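Putative hydrolase (Chloroflexus aurantiacus J-10-fl, PDB 3CMN) is of unestablished function but, as a mainly helical member of a zincin-like metallopeptidase family, is probably a zinc-dependent hydrolase that cleaves peptide bonds. Local coordinates at residues V65-P70 / E191-P196; E69-I74 / G154-V159; R80-A85 / Y133-V138; Q92-I97 / R306-D311. All blocks are in the same frame, centred on the assembly; numbering follows the deposited sequence.

Leaving helix 41-63, the chain runs through V65-P70, which interaction 1 later ties to the C-terminal end of helix 174-193, closing a loop of 120 residues. Interaction 2 starts from the same stretch, sharing E69 and P70, and pairs the two short parallel strands 73-76 and 155-158. Nested inside both loops, interaction 3 brings helix 79-92 against the end of helix 120-135. It also touches interaction 2, where Y157 OH lies 3.3 Å from W82 NE1, a probable hydrogen bond. Interaction 4 crosses the other three: it starts within their loops, at the turn before helix 95-102, and closes far along the chain at the end of helix 283-307.

Interaction 1 (V65-P70 / E191-P196); sequences VRLPEP and EFEAYP
V65 pushes a single methyl, CG2, in between A194 and the hydroxyl end of Y195. A chi1 of -75° turns CG1 anti to the carbonyl carbon, which leaves CG2 between the backbone N and the carbonyl carbon; from there CG2 meets A194 CB at 3.7 Å. The same methyl lies 3.7 Å from Y195 OH, approaching the tyrosine obliquely while the two side chains cross at about a right angle. A194 CB itself sits over the centre of the Y195 ring, and W340 stacks on that ring as well. R66 sends its side chain away and offers only its backbone, with O 4.0 Å from A194 CB. L67 then turns CD2 toward the helix end, 4.3 Å from E193 OE1, and packs on F190 and M186, about one and two turns back. That helix, 174-193, carries an HExxH sequence of the kind that binds zinc in zincins, though no metal is bound to it here. P68 lays its ring against the backbone of E193, CG coming to 3.4 Å from E193 O. Past it, the carboxylate of E69 remains well apart from that of E193, OE1 to OE2 6.7 Å; the salt bridge from E193 OE2 to R199 would probably soften the repulsion between these like charges.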
loop_
_atom_site.group_PDB
_atom_site.type_symbol
_atom_site.label_atom_id
_atom_site.label_comp_id
_atom_site.label_asym_id
_atom_site.label_seq_id
_atom_site.Cartn_x
_atom_site.Cartn_y
_atom_site.Cartn_z
ATOM N N VAL A 65 12.376 12.301 -9.226
ATOM C CA VAL A 65 12.855 12.350 -7.846
ATOM C C VAL A 65 13.531 11.035 -7.564
ATOM O O VAL A 65 13.297 10.041 -8.252
ATOM C CB VAL A 65 11.723 12.531 -6.813
ATOM C CG1 VAL A 65 11.236 13.960 -6.833
ATOM C CG2 VAL A 65 10.586 11.567 -7.113
ATOM N N ARG A 66 14.377 11.031 -6.550
ATOM C CA ARG A 66 15.086 9.830 -6.188
ATOM C C ARG A 66 14.711 9.459 -4.771
ATOM O O ARG A 66 14.071 10.240 -4.065
ATOM C CB ARG A 66 16.599 10.061 -6.306
ATOM C CG ARG A 66 17.073 10.234 -7.745
ATOM C CD ARG A 66 18.578 10.364 -7.806
ATOM N NE ARG A 66 19.030 11.684 -7.382
ATOM C CZ ARG A 66 19.103 12.744 -8.184
ATOM N NH1 ARG A 66 18.759 12.650 -9.464
ATOM N NH2 ARG A 66 19.520 13.909 -7.706
ATOM N N LEU A 67 15.096 8.257 -4.365
ATOM C CA LEU A 67 14.820 7.804 -3.021
ATOM C C LEU A 67 15.915 8.319 -2.116
ATOM O O LEU A 67 17.076 8.399 -2.508
ATOM C CB LEU A 67 14.803 6.281 -2.945
ATOM C CG LEU A 67 13.630 5.521 -3.551
ATOM C CD1 LEU A 67 13.817 4.050 -3.252
ATOM C CD2 LEU A 67 12.313 6.018 -2.975
ATOM N N PRO A 68 15.557 8.690 -0.887
ATOM C CA PRO A 68 16.564 9.189 0.050
ATOM C C PRO A 68 17.584 8.086 0.291
ATOM O O PRO A 68 18.754 8.348 0.577
ATOM C CB PRO A 68 15.747 9.489 1.303
ATOM C CG PRO A 68 14.400 9.856 0.748
ATOM C CD PRO A 68 14.200 8.819 -0.333
ATOM N N GLU A 69 17.120 6.847 0.156
ATOM C CA GLU A 69 17.950 5.660 0.370
ATOM C C GLU A 69 17.661 4.630 -0.734
ATOM O O GLU A 69 16.555 4.086 -0.818
ATOM C CB GLU A 69 17.614 5.057 1.741
ATOM C CG GLU A 69 18.716 4.249 2.402
ATOM C CD GLU A 69 18.259 3.646 3.724
ATOM O OE1 GLU A 69 17.423 4.281 4.409
ATOM O OE2 GLU A 69 18.739 2.548 4.083
ATOM N N PRO A 70 18.645 4.352 -1.603
ATOM C CA PRO A 70 18.412 3.370 -2.672
ATOM C C PRO A 70 18.050 2.014 -2.070
ATOM O O PRO A 70 18.518 1.671 -0.993
ATOM C CB PRO A 70 19.753 3.324 -3.403
ATOM C CG PRO A 70 20.322 4.696 -3.165
ATOM C CD PRO A 70 19.987 4.950 -1.715
ATOM N N GLU A 191 6.271 6.938 -3.652
ATOM C CA GLU A 191 5.148 7.735 -3.178
ATOM C C GLU A 191 5.204 7.975 -1.670
ATOM O O GLU A 191 4.813 9.040 -1.191
ATOM C CB GLU A 191 3.823 7.064 -3.537
ATOM C CG GLU A 191 3.618 6.827 -5.026
ATOM C CD GLU A 191 2.285 6.168 -5.325
ATOM O OE1 GLU A 191 1.256 6.869 -5.336
ATOM O OE2 GLU A 191 2.268 4.936 -5.532
ATOM N N PHE A 192 5.698 6.989 -0.926
ATOM C CA PHE A 192 5.796 7.115 0.523
ATOM C C PHE A 192 7.100 7.690 1.032
ATOM O O PHE A 192 7.142 8.209 2.149
ATOM C CB PHE A 192 5.585 5.758 1.214
ATOM C CG PHE A 192 4.141 5.365 1.359
ATOM C CD1 PHE A 192 3.531 4.557 0.413
ATOM C CD2 PHE A 192 3.386 5.833 2.429
ATOM C CE1 PHE A 192 2.195 4.216 0.522
ATOM C CE2 PHE A 192 2.037 5.495 2.551
ATOM C CZ PHE A 192 1.443 4.684 1.591
ATOM N N GLU A 193 8.159 7.610 0.232
ATOM C CA GLU A 193 9.463 8.086 0.679
ATOM C C GLU A 193 10.151 9.169 -0.143
ATOM O O GLU A 193 11.013 9.870 0.375
ATOM C CB GLU A 193 10.399 6.883 0.832
ATOM C CG GLU A 193 9.804 5.784 1.711
ATOM C CD GLU A 193 10.530 4.454 1.584
ATOM O OE1 GLU A 193 10.681 3.974 0.442
ATOM O OE2 GLU A 193 10.943 3.884 2.619
ATOM N N ALA A 194 9.790 9.317 -1.414
ATOM C CA ALA A 194 10.427 10.334 -2.250
ATOM C C ALA A 194 9.996 11.756 -1.852
ATOM O O ALA A 194 10.689 12.721 -2.151
ATOM C CB ALA A 194 10.118 10.068 -3.729
ATOM N N TYR A 195 8.848 11.876 -1.189
ATOM C CA TYR A 195 8.338 13.160 -0.724
ATOM C C TYR A 195 8.282 13.014 0.785
ATOM O O TYR A 195 7.379 12.394 1.318
ATOM C CB TYR A 195 6.942 13.403 -1.295
ATOM C CG TYR A 195 6.847 13.012 -2.751
ATOM C CD1 TYR A 195 6.265 11.803 -3.126
ATOM C CD2 TYR A 195 7.425 13.803 -3.748
ATOM C CE1 TYR A 195 6.266 11.383 -4.456
ATOM C CE2 TYR A 195 7.434 13.395 -5.083
ATOM C CZ TYR A 195 6.853 12.176 -5.430
ATOM O OH TYR A 195 6.862 11.739 -6.744
ATOM N N PRO A 196 9.264 13.581 1.498
ATOM C CA PRO A 196 9.342 13.503 2.965
ATOM C C PRO A 196 8.091 13.857 3.769
ATOM O O PRO A 196 7.861 13.286 4.836
ATOM C CB PRO A 196 10.521 14.415 3.294
ATOM C CG PRO A 196 11.403 14.239 2.093
ATOM C CD PRO A 196 10.406 14.339 0.959
#

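Interaction 2 (E69-I74 / G154-V159); sequences EPVSRI and GSLYFV
G154 O takes two backbone donors of the facing segment, S72 N at 2.8 Å and R73 N at 3.1 Å, and so opens the two-stranded parallel sheet of this otherwise helical fold. The R73 donor lies in the carbonyl plane, whereas S72 N stands 41° out of it. One step on, L156 N returns a bond of 3.1 Å to R73 O, and the register continues R73 to S155 and I74 to L156. R73 and S155 put their side chains on one face of the sheet, CB to CB at 3.8 Å. L156 points to the other face, and there V71 CG1, anti to its backbone N at a chi1 of 178°, comes within 4.2 Å of L156 CG. I74 CG2 meets the edge of the F158 ring at CE1, near its plane.

Behind I74 stands helix 41-63, with R45 and V52 against it, while L156 and F158 rest on E185 of the HExxH sequence, a probable zinc-site element. At the start of the pairing, G154 has a phi of 95°, and a side chain there would run into the carboxylate of E69, whose OE2 already lies 3.7 Å from G154 CA.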
loop_
_atom_site.group_PDB
_atom_site.type_symbol
_atom_site.label_atom_id
_atom_site.label_comp_id
_atom_site.label_asym_id
_atom_site.label_seq_id
_atom_site.Cartn_x
_atom_site.Cartn_y
_atom_site.Cartn_z
ATOM N N GLU A 69 17.120 6.847 0.156
ATOM C CA GLU A 69 17.950 5.660 0.370
ATOM C C GLU A 69 17.661 4.630 -0.734
ATOM O O GLU A 69 16.555 4.086 -0.818
ATOM C CB GLU A 69 17.614 5.057 1.741
ATOM C CG GLU A 69 18.716 4.249 2.402
ATOM C CD GLU A 69 18.259 3.646 3.724
ATOM O OE1 GLU A 69 17.423 4.281 4.409
ATOM O OE2 GLU A 69 18.739 2.548 4.083
ATOM N N PRO A 70 18.645 4.352 -1.603
ATOM C CA PRO A 70 18.412 3.370 -2.672
ATOM C C PRO A 70 18.050 2.014 -2.070
ATOM O O PRO A 70 18.518 1.671 -0.993
ATOM C CB PRO A 70 19.753 3.324 -3.403
ATOM C CG PRO A 70 20.322 4.696 -3.165
ATOM C CD PRO A 70 19.987 4.950 -1.715
ATOM N N VAL A 71 17.219 1.242 -2.753
ATOM C CA VAL A 71 16.851 -0.068 -2.229
ATOM C C VAL A 71 18.061 -0.983 -2.354
ATOM O O VAL A 71 18.342 -1.509 -3.419
ATOM C CB VAL A 71 15.637 -0.655 -2.996
ATOM C CG1 VAL A 71 15.289 -2.054 -2.471
ATOM C CG2 VAL A 71 14.452 0.266 -2.827
ATOM N N SER A 72 18.791 -1.158 -1.261
ATOM C CA SER A 72 19.981 -1.997 -1.291
ATOM C C SER A 72 19.765 -3.395 -0.744
ATOM O O SER A 72 20.672 -4.212 -0.779
ATOM C CB SER A 72 21.140 -1.325 -0.539
ATOM O OG SER A 72 20.808 -1.050 0.807
ATOM N N ARG A 73 18.576 -3.671 -0.224
ATOM C CA ARG A 73 18.275 -5.005 0.288
ATOM C C ARG A 73 16.875 -5.433 -0.128
ATOM O O ARG A 73 15.987 -4.610 -0.320
ATOM C CB ARG A 73 18.380 -5.060 1.818
ATOM C CG ARG A 73 19.778 -4.831 2.374
ATOM C CD ARG A 73 19.863 -5.237 3.837
ATOM N NE ARG A 73 19.967 -6.689 3.981
ATOM C CZ ARG A 73 19.877 -7.339 5.140
ATOM N NH1 ARG A 73 19.665 -6.662 6.263
ATOM N NH2 ARG A 73 20.029 -8.662 5.180
ATOM N N ILE A 74 16.693 -6.730 -0.306
ATOM C CA ILE A 74 15.386 -7.255 -0.657
ATOM C C ILE A 74 15.188 -8.538 0.123
ATOM O O ILE A 74 16.114 -9.334 0.287
ATOM C CB ILE A 74 15.234 -7.534 -2.193
ATOM C CG1 ILE A 74 16.366 -8.430 -2.695
ATOM C CG2 ILE A 74 15.188 -6.219 -2.969
ATOM C CD1 ILE A 74 16.078 -9.908 -2.559
ATOM N N GLY A 154 15.189 1.715 2.125
ATOM C CA GLY A 154 16.389 0.976 1.771
ATOM C C GLY A 154 16.194 -0.484 1.404
ATOM O O GLY A 154 17.148 -1.159 1.016
ATOM N N SER A 155 14.970 -0.986 1.519
ATOM C CA SER A 155 14.720 -2.385 1.202
ATOM C C SER A 155 13.275 -2.657 0.839
ATOM O O SER A 155 12.411 -1.828 1.071
ATOM C CB SER A 155 15.097 -3.254 2.401
ATOM O OG SER A 155 14.268 -2.944 3.505
ATOM N N LEU A 156 13.025 -3.824 0.253
ATOM C CA LEU A 156 11.673 -4.235 -0.109
ATOM C C LEU A 156 11.566 -5.731 0.124
ATOM O O LEU A 156 12.552 -6.454 -0.014
ATOM C CB LEU A 156 11.381 -3.925 -1.581
ATOM C CG LEU A 156 11.114 -2.467 -1.969
ATOM C CD1 LEU A 156 10.994 -2.355 -3.479
ATOM C CD2 LEU A 156 9.823 -1.981 -1.313
ATOM N N TYR A 157 10.380 -6.194 0.508
ATOM C CA TYR A 157 10.171 -7.627 0.708
ATOM C C TYR A 157 9.013 -8.080 -0.147
ATOM O O TYR A 157 8.151 -7.289 -0.517
ATOM C CB TYR A 157 9.932 -7.987 2.191
ATOM C CG TYR A 157 8.664 -7.435 2.836
ATOM C CD1 TYR A 157 7.399 -7.921 2.480
ATOM C CD2 TYR A 157 8.739 -6.450 3.832
ATOM C CE1 TYR A 157 6.236 -7.440 3.100
ATOM C CE2 TYR A 157 7.578 -5.965 4.464
ATOM C CZ TYR A 157 6.335 -6.460 4.091
ATOM O OH TYR A 157 5.187 -5.964 4.679
ATOM N N PHE A 158 9.018 -9.361 -0.475
ATOM C CA PHE A 158 7.983 -9.959 -1.295
ATOM C C PHE A 158 7.595 -11.261 -0.624
ATOM O O PHE A 158 8.462 -12.042 -0.254
ATOM C CB PHE A 158 8.525 -10.232 -2.709
ATOM C CG PHE A 158 9.116 -9.011 -3.379
ATOM C CD1 PHE A 158 10.407 -8.592 -3.090
ATOM C CD2 PHE A 158 8.355 -8.253 -4.270
ATOM C CE1 PHE A 158 10.936 -7.429 -3.675
ATOM C CE2 PHE A 158 8.869 -7.092 -4.860
ATOM C CZ PHE A 158 10.164 -6.679 -4.560
ATOM N N VAL A 159 6.311 -11.461 -0.410
ATOM C CA VAL A 159 5.869 -12.740 0.132
ATOM C C VAL A 159 5.621 -13.747 -0.986
ATOM O O VAL A 159 4.492 -13.975 -1.374
ATOM C CB VAL A 159 4.603 -12.580 0.993
ATOM C CG1 VAL A 159 4.363 -13.831 1.824
ATOM C CG2 VAL A 159 4.717 -11.353 1.884
HETATM O O HOH W 1 14.463 3.252 0.307
#

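Interaction 3 (R80-A85 / Y133-V138); sequences REWLEA and YLAQRV
W82 drives its indole into the hollow between A135 and V138, where helix 120-135 comes to its end. The bump that fills the pyrrole side of the ring is one methyl of V138: CG1 stands 3.5 Å from the centroid of the five-membered ring and only 11° off its normal, a CH-pi contact over the face. A chi1 of 71° sets this methyl between the valine's own backbone N and carbonyl carbon, and the two side chains meet tip to tip.

The benzene side of the indole is served by the small A135, whose CB lies 3.6 Å from W82 CE3 and whose CA is equally near W82 CZ3. Farther along, L134 CB touches W82 CH2 at 4.1 Å. The methyl of A135 is shared, since L83 CG also presses on it at 3.9 Å, with A27, L28 and S31 around that leucine. An alanine in place of W82 would probably open a gap between V138 and A135 and leave Y157 OH without its probable partner on the indole NE1.

The last turn is secured by L134 O, which accepts from both R137 N and V138 N, and by N162, whose ND2 bonds to A135 O and V138 O. Here the side of helix 79-92 packs against the C-terminal end of helix 120-135, a buried contact in a mainly helical fold, with V138 close to the HExxH sequence, though not touching it.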
loop_
_atom_site.group_PDB
_atom_site.type_symbol
_atom_site.label_atom_id
_atom_site.label_comp_id
_atom_site.label_asym_id
_atom_site.label_seq_id
_atom_site.Cartn_x
_atom_site.Cartn_y
_atom_site.Cartn_z
ATOM N N ARG A 80 5.323 -16.905 7.645
ATOM C CA ARG A 80 5.821 -16.813 9.006
ATOM C C ARG A 80 6.741 -15.601 9.148
ATOM O O ARG A 80 6.651 -14.843 10.121
ATOM C CB ARG A 80 6.574 -18.088 9.378
ATOM C CG ARG A 80 7.092 -18.087 10.797
ATOM C CD ARG A 80 7.809 -19.373 11.128
ATOM N NE ARG A 80 8.040 -19.476 12.565
ATOM C CZ ARG A 80 9.051 -18.909 13.217
ATOM N NH1 ARG A 80 9.961 -18.190 12.569
ATOM N NH2 ARG A 80 9.142 -19.064 14.530
ATOM N N GLU A 81 7.630 -15.421 8.178
ATOM C CA GLU A 81 8.542 -14.288 8.217
ATOM C C GLU A 81 7.774 -12.983 8.069
ATOM O O GLU A 81 8.112 -11.986 8.700
ATOM C CB GLU A 81 9.602 -14.415 7.128
ATOM C CG GLU A 81 10.492 -15.634 7.307
ATOM C CD GLU A 81 11.438 -15.836 6.147
ATOM O OE1 GLU A 81 10.972 -15.769 4.984
ATOM O OE2 GLU A 81 12.641 -16.068 6.394
ATOM N N TRP A 82 6.730 -12.984 7.251
ATOM C CA TRP A 82 5.957 -11.768 7.100
ATOM C C TRP A 82 5.376 -11.374 8.462
ATOM O O TRP A 82 5.399 -10.201 8.840
ATOM C CB TRP A 82 4.826 -11.950 6.081
ATOM C CG TRP A 82 4.016 -10.705 5.911
ATOM C CD1 TRP A 82 4.349 -9.602 5.179
ATOM C CD2 TRP A 82 2.773 -10.400 6.557
ATOM N NE1 TRP A 82 3.392 -8.629 5.332
ATOM C CE2 TRP A 82 2.413 -9.088 6.173
ATOM C CE3 TRP A 82 1.927 -11.106 7.425
ATOM C CZ2 TRP A 82 1.242 -8.463 6.627
ATOM C CZ3 TRP A 82 0.761 -10.490 7.878
ATOM C CH2 TRP A 82 0.431 -9.175 7.476
ATOM N N LEU A 83 4.872 -12.365 9.194
ATOM C CA LEU A 83 4.282 -12.158 10.515
ATOM C C LEU A 83 5.278 -11.697 11.579
ATOM O O LEU A 83 5.020 -10.735 12.291
ATOM C CB LEU A 83 3.603 -13.446 11.005
ATOM C CG LEU A 83 2.218 -13.793 10.460
ATOM C CD1 LEU A 83 1.842 -15.191 10.952
ATOM C CD2 LEU A 83 1.186 -12.758 10.928
ATOM N N GLU A 84 6.401 -12.399 11.689
ATOM C CA GLU A 84 7.437 -12.059 12.665
ATOM C C GLU A 84 7.936 -10.632 12.477
ATOM O O GLU A 84 8.291 -9.946 13.442
ATOM C CB GLU A 84 8.636 -13.008 12.540
ATOM C CG GLU A 84 8.355 -14.481 12.860
ATOM C CD GLU A 84 7.830 -14.697 14.285
ATOM O OE1 GLU A 84 7.992 -13.778 15.123
ATOM O OE2 GLU A 84 7.271 -15.788 14.571
ATOM N N ALA A 85 7.955 -10.187 11.227
ATOM C CA ALA A 85 8.442 -8.858 10.890
ATOM C C ALA A 85 7.417 -7.735 11.014
ATOM O O ALA A 85 7.788 -6.571 11.095
ATOM C CB ALA A 85 8.998 -8.871 9.470
ATOM N N TYR A 133 -4.957 -14.294 8.793
ATOM C CA TYR A 133 -5.675 -14.317 7.540
ATOM C C TYR A 133 -4.971 -13.401 6.541
ATOM O O TYR A 133 -4.803 -13.755 5.377
ATOM C CB TYR A 133 -7.110 -13.843 7.741
ATOM C CG TYR A 133 -7.885 -13.821 6.456
ATOM C CD1 TYR A 133 -8.289 -15.006 5.845
ATOM C CD2 TYR A 133 -8.159 -12.617 5.812
ATOM C CE1 TYR A 133 -8.945 -14.995 4.618
ATOM C CE2 TYR A 133 -8.810 -12.590 4.588
ATOM C CZ TYR A 133 -9.201 -13.784 3.993
ATOM O OH TYR A 133 -9.831 -13.776 2.766
ATOM N N LEU A 134 -4.578 -12.215 7.002
ATOM C CA LEU A 134 -3.876 -11.252 6.160
ATOM C C LEU A 134 -2.582 -11.866 5.634
ATOM O O LEU A 134 -2.216 -11.641 4.487
ATOM C CB LEU A 134 -3.564 -9.978 6.950
ATOM C CG LEU A 134 -4.737 -9.021 7.193
ATOM C CD1 LEU A 134 -4.274 -7.878 8.080
ATOM C CD2 LEU A 134 -5.288 -8.486 5.855
ATOM N N ALA A 135 -1.920 -12.664 6.471
ATOM C CA ALA A 135 -0.668 -13.315 6.095
ATOM C C ALA A 135 -0.756 -14.238 4.869
ATOM O O ALA A 135 0.251 -14.488 4.202
ATOM C CB ALA A 135 -0.090 -14.081 7.283
ATOM N N GLN A 136 -1.941 -14.744 4.558
ATOM C CA GLN A 136 -2.066 -15.616 3.395
ATOM C C GLN A 136 -2.569 -14.886 2.174
ATOM O O GLN A 136 -2.847 -15.492 1.144
ATOM C CB GLN A 136 -2.991 -16.793 3.680
ATOM C CG GLN A 136 -3.995 -16.593 4.762
ATOM C CD GLN A 136 -4.905 -17.791 4.902
ATOM O OE1 GLN A 136 -5.744 -18.052 4.033
ATOM N NE2 GLN A 136 -4.740 -18.541 5.991
ATOM N N ARG A 137 -2.665 -13.570 2.286
ATOM C CA ARG A 137 -3.155 -12.781 1.184
ATOM C C ARG A 137 -2.215 -11.649 0.784
ATOM O O ARG A 137 -2.164 -11.262 -0.382
ATOM C CB ARG A 137 -4.543 -12.262 1.544
ATOM C CG ARG A 137 -5.499 -13.402 1.910
ATOM C CD ARG A 137 -6.914 -12.988 1.657
ATOM N NE ARG A 137 -6.957 -12.195 0.434
ATOM C CZ ARG A 137 -8.019 -11.517 0.004
ATOM N NH1 ARG A 137 -9.161 -11.527 0.695
ATOM N NH2 ARG A 137 -7.929 -10.810 -1.116
ATOM N N VAL A 138 -1.451 -11.137 1.739
ATOM C CA VAL A 138 -0.529 -10.054 1.442
ATOM C C VAL A 138 0.539 -10.537 0.460
ATOM O O VAL A 138 1.050 -11.664 0.546
ATOM C CB VAL A 138 0.147 -9.512 2.727
ATOM C CG1 VAL A 138 1.142 -10.538 3.277
ATOM C CG2 VAL A 138 0.843 -8.205 2.432
#

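Interaction 4 (Q92-I97 / R306-D311); sequences QLFRPI and RLTGLD
T308 OG1 turns back into the last turn of helix 283-307, hydrogen-bonding to the carbonyl oxygens of V304 and F305. The chi1 of 53° that puts the hydroxyl there leaves CG2 anti to the carbonyl carbon and aims this methyl across the contact. It stands over the face of the F94 ring, 4.0 Å from the centroid and 12° off the normal, a CH-pi contact in which the two side chains cross at about a right angle. The same methyl is squeezed by L93, whose CB comes to 3.4 Å, tighter than usual for two carbons.

L307 takes the ring from another side: its CG lies 3.7 Å from F94 CZ at the edge, near the ring plane. I18, W20 and I127 contribute further contacts to the phenylalanine. An alanine at F94 would probably leave the T308 methyl and the L307 branch facing a gap, with L307 freer to turn.

I97 adds a looser touch, CG1 to T308 O at 3.8 Å. Beyond the contact, R306 NH1 and D311 OD2 form a salt bridge of 2.9 Å, spanning the helix end and the loop that leaves it. G309, at a phi of 112°, makes the exit. The arrangement is a Schellman motif closing helix 283-307, packed against the type I beta turn from Q92 to R95 that links helices 79-92 and 95-102.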
loop_
_atom_site.group_PDB
_atom_site.type_symbol
_atom_site.label_atom_id
_atom_site.label_comp_id
_atom_site.label_asym_id
_atom_site.label_seq_id
_atom_site.Cartn_x
_atom_site.Cartn_y
_atom_site.Cartn_z
ATOM N N GLN A 92 1.254 -2.087 17.522
ATOM C CA GLN A 92 1.413 -0.657 17.773
ATOM C C GLN A 92 0.321 0.221 17.176
ATOM O O GLN A 92 0.111 1.351 17.617
ATOM C CB GLN A 92 2.788 -0.192 17.310
ATOM C CG GLN A 92 3.754 -0.165 18.466
ATOM C CD GLN A 92 5.186 -0.268 18.042
ATOM O OE1 GLN A 92 5.646 0.475 17.176
ATOM N NE2 GLN A 92 5.913 -1.191 18.655
ATOM N N LEU A 93 -0.374 -0.298 16.174
ATOM C CA LEU A 93 -1.470 0.442 15.573
ATOM C C LEU A 93 -2.589 0.512 16.601
ATOM O O LEU A 93 -3.540 1.264 16.442
ATOM C CB LEU A 93 -1.988 -0.270 14.321
ATOM C CG LEU A 93 -1.020 -0.466 13.154
ATOM C CD1 LEU A 93 -1.740 -1.226 12.052
ATOM C CD2 LEU A 93 -0.535 0.893 12.641
ATOM N N PHE A 94 -2.472 -0.293 17.651
ATOM C CA PHE A 94 -3.476 -0.338 18.712
ATOM C C PHE A 94 -3.083 0.446 19.965
ATOM O O PHE A 94 -3.834 0.468 20.935
ATOM C CB PHE A 94 -3.776 -1.788 19.116
ATOM C CG PHE A 94 -4.420 -2.606 18.033
ATOM C CD1 PHE A 94 -3.643 -3.288 17.097
ATOM C CD2 PHE A 94 -5.803 -2.715 17.963
ATOM C CE1 PHE A 94 -4.238 -4.070 16.113
ATOM C CE2 PHE A 94 -6.408 -3.490 16.988
ATOM C CZ PHE A 94 -5.623 -4.171 16.060
ATOM N N ARG A 95 -1.912 1.073 19.954
ATOM C CA ARG A 95 -1.477 1.850 21.111
ATOM C C ARG A 95 -2.467 2.950 21.513
ATOM O O ARG A 95 -2.720 3.156 22.698
ATOM C CB ARG A 95 -0.090 2.452 20.865
ATOM C CG ARG A 95 1.021 1.399 20.856
ATOM C CD ARG A 95 2.388 1.980 21.194
ATOM N NE ARG A 95 3.386 0.922 21.340
ATOM C CZ ARG A 95 4.551 1.066 21.973
ATOM N NH1 ARG A 95 4.877 2.230 22.529
ATOM N NH2 ARG A 95 5.397 0.046 22.050
ATOM N N PRO A 96 -3.044 3.667 20.534
ATOM C CA PRO A 96 -4.000 4.725 20.883
ATOM C C PRO A 96 -5.219 4.186 21.632
ATOM O O PRO A 96 -5.869 4.916 22.383
ATOM C CB PRO A 96 -4.378 5.311 19.520
ATOM C CG PRO A 96 -3.132 5.110 18.715
ATOM C CD PRO A 96 -2.726 3.704 19.095
ATOM N N ILE A 97 -5.532 2.913 21.418
ATOM C CA ILE A 97 -6.680 2.292 22.066
ATOM C C ILE A 97 -6.300 1.657 23.399
ATOM O O ILE A 97 -7.085 1.673 24.346
ATOM C CB ILE A 97 -7.319 1.203 21.155
ATOM C CG1 ILE A 97 -7.893 1.837 19.882
ATOM C CG2 ILE A 97 -8.414 0.461 21.913
ATOM C CD1 ILE A 97 -8.965 2.894 20.138
ATOM N N ARG A 306 -10.406 0.189 10.249
ATOM C CA ARG A 306 -11.539 0.044 11.162
ATOM C C ARG A 306 -11.208 -0.770 12.401
ATOM O O ARG A 306 -11.715 -0.499 13.484
ATOM C CB ARG A 306 -12.697 -0.612 10.437
ATOM C CG ARG A 306 -13.166 0.160 9.229
ATOM C CD ARG A 306 -13.904 -0.777 8.324
ATOM N NE ARG A 306 -14.525 -0.102 7.196
ATOM C CZ ARG A 306 -15.465 0.831 7.308
ATOM N NH1 ARG A 306 -15.894 1.218 8.502
ATOM N NH2 ARG A 306 -16.007 1.356 6.217
ATOM N N LEU A 307 -10.369 -1.785 12.225
ATOM C CA LEU A 307 -9.943 -2.643 13.319
ATOM C C LEU A 307 -9.226 -1.802 14.378
ATOM O O LEU A 307 -9.465 -1.952 15.580
ATOM C CB LEU A 307 -9.001 -3.717 12.775
ATOM C CG LEU A 307 -8.408 -4.728 13.758
ATOM C CD1 LEU A 307 -9.523 -5.487 14.477
ATOM C CD2 LEU A 307 -7.503 -5.681 13.000
ATOM N N THR A 308 -8.357 -0.906 13.918
ATOM C CA THR A 308 -7.594 -0.042 14.813
ATOM C C THR A 308 -8.330 1.218 15.269
ATOM O O THR A 308 -7.795 1.995 16.056
ATOM C CB THR A 308 -6.256 0.378 14.172
ATOM O OG1 THR A 308 -6.498 0.934 12.875
ATOM C CG2 THR A 308 -5.340 -0.817 14.044
ATOM N N GLY A 309 -9.542 1.439 14.777
ATOM C CA GLY A 309 -10.275 2.612 15.223
ATOM C C GLY A 309 -10.530 3.734 14.238
ATOM O O GLY A 309 -10.913 4.834 14.653
ATOM N N LEU A 310 -10.306 3.479 12.951
ATOM C CA LEU A 310 -10.557 4.473 11.913
ATOM C C LEU A 310 -11.683 3.910 11.051
ATOM O O LEU A 310 -11.438 3.238 10.044
ATOM C CB LEU A 310 -9.308 4.711 11.059
ATOM C CG LEU A 310 -8.156 5.420 11.769
ATOM C CD1 LEU A 310 -7.132 4.396 12.237
ATOM C CD2 LEU A 310 -7.516 6.427 10.826
ATOM N N ASP A 311 -12.922 4.184 11.453
ATOM C CA ASP A 311 -14.082 3.674 10.737
ATOM C C ASP A 311 -14.399 4.446 9.470
ATOM O O ASP A 311 -15.540 4.858 9.250
ATOM C CB ASP A 311 -15.302 3.658 11.658
ATOM C CG ASP A 311 -16.421 2.775 11.124
ATOM O OD1 ASP A 311 -17.336 3.295 10.446
ATOM O OD2 ASP A 311 -16.372 1.550 11.367
#